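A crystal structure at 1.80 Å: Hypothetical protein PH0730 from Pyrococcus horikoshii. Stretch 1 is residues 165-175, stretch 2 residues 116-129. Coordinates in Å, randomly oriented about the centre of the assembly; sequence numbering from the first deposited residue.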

# COMPACT_ATOMS: atom_id res chain seq x y z
N ILE A 165 -1.41 8.80 1.48
CA ILE A 165 -2.58 8.00 1.88
C ILE A 165 -2.33 7.54 3.28
O ILE A 165 -1.28 6.96 3.54
CB ILE A 165 -2.73 6.73 1.02
CG1 ILE A 165 -2.94 7.10 -0.44
CG2 ILE A 165 -3.85 5.80 1.52
CD1 ILE A 165 -2.54 5.95 -1.39
N ILE A 166 -3.29 7.77 4.18
CA ILE A 166 -3.19 7.18 5.52
C ILE A 166 -4.50 6.48 5.85
O ILE A 166 -5.53 7.13 5.93
CB ILE A 166 -2.92 8.24 6.62
CG1 ILE A 166 -1.66 9.04 6.27
CG2 ILE A 166 -2.76 7.56 8.02
CD1 ILE A 166 -1.44 10.28 7.09
N THR A 167 -4.45 5.17 6.00
CA THR A 167 -5.64 4.41 6.42
C THR A 167 -5.44 3.84 7.81
O THR A 167 -4.29 3.63 8.26
CB THR A 167 -5.95 3.23 5.47
OG1 THR A 167 -4.86 2.30 5.50
CG2 THR A 167 -6.19 3.70 4.04
N TRP A 168 -6.54 3.54 8.50
CA TRP A 168 -6.46 2.77 9.74
C TRP A 168 -7.65 1.84 9.82
O TRP A 168 -8.64 2.05 9.14
CB TRP A 168 -6.35 3.67 10.98
CG TRP A 168 -7.50 4.60 11.19
CD1 TRP A 168 -8.57 4.43 12.05
CD2 TRP A 168 -7.69 5.87 10.55
NE1 TRP A 168 -9.41 5.53 11.97
CE2 TRP A 168 -8.90 6.42 11.06
CE3 TRP A 168 -6.95 6.61 9.60
CZ2 TRP A 168 -9.37 7.67 10.65
CZ3 TRP A 168 -7.44 7.84 9.19
CH2 TRP A 168 -8.64 8.36 9.71
N ALA A 169 -7.51 0.79 10.62
CA ALA A 169 -8.50 -0.29 10.62
C ALA A 169 -8.37 -1.10 11.89
O ALA A 169 -7.56 -0.77 12.77
CB ALA A 169 -8.28 -1.18 9.39
N GLU A 170 -9.16 -2.16 12.00
CA GLU A 170 -9.14 -3.01 13.19
C GLU A 170 -7.87 -3.85 13.25
O GLU A 170 -7.40 -4.19 14.34
CB GLU A 170 -10.38 -3.91 13.24
CG GLU A 170 -11.72 -3.16 13.19
CD GLU A 170 -12.16 -2.56 14.52
OE1 GLU A 170 -11.37 -2.55 15.50
OE2 GLU A 170 -13.32 -2.10 14.59
N THR A 171 -7.31 -4.17 12.09
CA THR A 171 -6.10 -4.99 12.00
C THR A 171 -5.12 -4.34 11.05
O THR A 171 -5.54 -3.61 10.15
CB THR A 171 -6.42 -6.45 11.53
OG1 THR A 171 -6.80 -6.45 10.16
CG2 THR A 171 -7.53 -7.10 12.37
N PRO A 172 -3.80 -4.57 11.25
CA PRO A 172 -2.81 -4.10 10.28
C PRO A 172 -3.08 -4.57 8.85
O PRO A 172 -2.84 -3.81 7.91
CB PRO A 172 -1.50 -4.68 10.81
CG PRO A 172 -1.73 -4.84 12.28
CD PRO A 172 -3.17 -5.23 12.41
N ALA A 173 -3.60 -5.79 8.68
CA ALA A 173 -3.83 -6.33 7.34
C ALA A 173 -4.89 -5.53 6.60
O ALA A 173 -4.75 -5.22 5.41
CB ALA A 173 -4.22 -7.79 7.40
N LYS A 174 -5.96 -5.18 7.32
CA LYS A 174 -7.02 -4.36 6.73
C LYS A 174 -6.53 -2.95 6.41
O LYS A 174 -6.90 -2.42 5.38
CB LYS A 174 -8.25 -4.30 7.63
CG LYS A 174 -8.95 -5.65 7.77
CD LYS A 174 -10.12 -5.52 8.73
CE LYS A 174 -10.63 -6.90 9.16
NZ LYS A 174 -11.12 -7.68 8.00
N ALA A 175 -5.72 -2.36 7.28
CA ALA A 175 -5.09 -1.06 6.97
C ALA A 175 -4.21 -1.15 5.72
O ALA A 175 -4.23 -0.26 4.86
CB ALA A 175 -4.25 -0.55 8.18
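Stretch 2 116-129: EAIKFDAKGAMILT

Stretch 2 enters as the last turn of a helix, residues 116-119, reverses through a short loop, and runs out as a β-strand that includes Gly124 to Thr129. That strand lies edge to edge with the strand of stretch 1, which takes in Ile165 to Trp168. Their N-to-C directions differ by 173°, so the pair is antiparallel, and the axes approach to 4.6 Å. In register, Ile165 faces Ile127, Ile166 faces Met126, Thr167 faces Ala125 and Trp168 faces Gly124.

The backbone bonds follow the alternation expected of antiparallel strands. At the Ile166-Met126 pair both partners give and receive: Ile166 N donates to Met126 O and Met126 N to Ile166 O, each at 2.8 Å and nearly straight. Two residues on, Trp168 N donates to Gly124 O at 3.1 Å. The return is shared, because Trp168 O accepts from Gly124 N at 3.3 Å and also from Lys123 N at 2.7 Å, the latter bond more bent. Between these rungs, at the non-hydrogen-bonded Thr167-Ala125 pair, the CA atoms come within 4.2 Å, and CA-H groups supplement the carbonyls' bonding: Ala125 CA lies 3.1 Å from Ile166 O, and Thr167 CA 3.6 Å from Gly124 O.

Trp168 and Gly124 are fitted to each other. The indole folds across the neighbouring strand, with Gly124 CA 3.7 Å from the centroid of the six-membered ring of Trp168 and over its face, a CH-π contact. A CB on Gly124 would fall about 2.2 Å from Trp168 CZ2, so glycine leaves the space the ring needs. Met126 and Ile166 project to this same side of the sheet. The flexible thioether reaches both neighbours, with Met126 CE 3.8 Å from Trp168 CZ3 and 4.2 Å from Ile166 CG2. Farther along, Ile166 CD1 meets Leu128 CD1 at 3.3 Å.

The other side carries Ile165, Thr167, Ala125 and Ile127. Thr167 CG2 packs 3.9 Å from the small Ala125 CB and 4.2 Å from Ala117 CB on the helix. Its buried hydroxyl is satisfied within its own stretch, Thr167 OG1 donating to Ala175 O at 2.7 Å.

Beyond the strands, the polar ends of the loops are also paired. Phe120, the first residue after the helix, leaves helical angles, and Asp121 follows with a positive phi of 75°. Ala122 N then returns to Ala117 O at 3.1 Å. The carbonyl Asp121 O accepts from a water at 2.7 Å, and that water accepts from Glu170 N at 3.1 Å, bridging the stretches. Ala169, with its short side chain, sits nearby, its CB 3.7 Å from Asp121 O. At the exposed margin, long side chains bring opposite charges together: Glu170 OE2 and Lys123 NZ form a salt bridge at 3.6 Å. Thr171 caps the next helix, its OG1 accepting from Lys174 N at 3.2 Å, while Lys174 CD lies 4.2 Å from Asp121 CB.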

# COMPACT_ATOMS: atom_id res chain seq x y z
N GLU A 116 -13.92 4.82 -0.71
CA GLU A 116 -13.37 3.59 -1.30
C GLU A 116 -12.52 2.83 -0.30
O GLU A 116 -12.58 1.60 -0.25
CB GLU A 116 -12.58 3.87 -2.59
CG GLU A 116 -13.42 4.31 -3.79
CD GLU A 116 -14.63 3.40 -4.05
OE1 GLU A 116 -14.43 2.18 -4.24
OE2 GLU A 116 -15.77 3.92 -4.04
N ALA A 117 -11.76 3.53 0.55
CA ALA A 117 -10.93 2.83 1.56
C ALA A 117 -11.80 2.11 2.60
O ALA A 117 -11.52 0.99 2.98
CB ALA A 117 -9.97 3.79 2.25
N ILE A 118 -12.86 2.78 3.04
CA ILE A 118 -13.79 2.18 4.01
C ILE A 118 -14.53 0.96 3.40
O ILE A 118 -14.76 -0.04 4.11
CB ILE A 118 -14.74 3.25 4.62
CG1 ILE A 118 -13.93 4.24 5.48
CG2 ILE A 118 -15.80 2.60 5.51
CD1 ILE A 118 -14.68 5.51 5.86
N LYS A 119 -14.86 1.03 2.11
CA LYS A 119 -15.39 -0.14 1.38
C LYS A 119 -14.43 -1.34 1.42
O LYS A 119 -14.87 -2.48 1.45
CB LYS A 119 -15.73 0.20 -0.08
CG LYS A 119 -16.98 1.01 -0.26
CD LYS A 119 -17.24 1.23 -1.74
CE LYS A 119 -18.32 2.27 -1.94
NZ LYS A 119 -18.63 2.41 -3.39
N PHE A 120 -13.13 -1.05 1.42
CA PHE A 120 -12.06 -2.07 1.56
C PHE A 120 -11.66 -2.31 3.02
O PHE A 120 -10.52 -2.68 3.31
CB PHE A 120 -10.85 -1.66 0.71
CG PHE A 120 -10.52 -2.62 -0.41
CD1 PHE A 120 -11.32 -2.69 -1.55
CD2 PHE A 120 -9.39 -3.43 -0.34
CE1 PHE A 120 -11.00 -3.55 -2.60
CE2 PHE A 120 -9.06 -4.31 -1.39
CZ PHE A 120 -9.87 -4.37 -2.51
N ASP A 121 -12.61 -2.09 3.92
CA ASP A 121 -12.51 -2.47 5.33
C ASP A 121 -11.60 -1.60 6.22
O ASP A 121 -11.22 -2.02 7.29
CB ASP A 121 -12.19 -3.97 5.48
CG ASP A 121 -13.32 -4.86 4.97
OD1 ASP A 121 -14.49 -4.65 5.38
OD2 ASP A 121 -13.06 -5.75 4.13
N ALA A 122 -11.30 -0.38 5.76
CA ALA A 122 -10.67 0.63 6.62
C ALA A 122 -11.70 1.14 7.60
O ALA A 122 -12.89 1.21 7.27
CB ALA A 122 -10.15 1.81 5.76
N LYS A 123 -11.26 1.53 8.80
CA LYS A 123 -12.11 2.24 9.76
C LYS A 123 -12.17 3.71 9.39
O LYS A 123 -13.19 4.36 9.57
CB LYS A 123 -11.61 2.04 11.19
CG LYS A 123 -12.33 2.88 12.23
CD LYS A 123 -12.04 2.34 13.63
CE LYS A 123 -12.88 1.12 13.96
NZ LYS A 123 -13.93 1.39 15.00
N GLY A 124 -11.07 4.23 8.85
CA GLY A 124 -11.04 5.60 8.37
C GLY A 124 -9.88 5.81 7.41
O GLY A 124 -9.07 4.89 7.20
N ALA A 125 -9.82 6.97 6.79
CA ALA A 125 -8.66 7.32 5.95
C ALA A 125 -8.51 8.83 5.78
O ALA A 125 -9.51 9.55 5.76
CB ALA A 125 -8.75 6.62 4.57
N MET A 126 -7.27 9.28 5.63
CA MET A 126 -6.96 10.63 5.20
C MET A 126 -6.20 10.51 3.89
O MET A 126 -5.39 9.61 3.74
CB MET A 126 -6.05 11.33 6.24
CG MET A 126 -6.73 11.72 7.54
SD MET A 126 -5.46 12.26 8.77
CE MET A 126 -5.07 10.75 9.58
N ILE A 127 -6.47 11.37 2.94
CA ILE A 127 -5.62 11.46 1.74
C ILE A 127 -5.14 12.92 1.61
O ILE A 127 -5.91 13.84 1.30
CB ILE A 127 -6.29 10.96 0.42
CG1 ILE A 127 -6.77 9.51 0.53
CG2 ILE A 127 -5.24 10.95 -0.71
CD1 ILE A 127 -8.07 9.29 1.32
N LEU A 128 -3.85 13.10 1.86
CA LEU A 128 -3.26 14.42 2.06
C LEU A 128 -2.42 14.77 0.85
O LEU A 128 -2.20 13.93 -0.02
CB LEU A 128 -2.39 14.42 3.32
CG LEU A 128 -3.07 14.06 4.66
CD1 LEU A 128 -2.58 12.73 5.16
CD2 LEU A 128 -2.81 15.16 5.68
N THR A 129 -1.93 16.01 0.80
CA THR A 129 -1.00 16.42 -0.23
C THR A 129 0.23 17.04 0.46
O THR A 129 0.29 17.13 1.71
CB THR A 129 -1.67 17.35 -1.27
OG1 THR A 129 -0.80 17.55 -2.39
CG2 THR A 129 -2.07 18.70 -0.68
O HOH W 1 -11.53 -2.21 9.96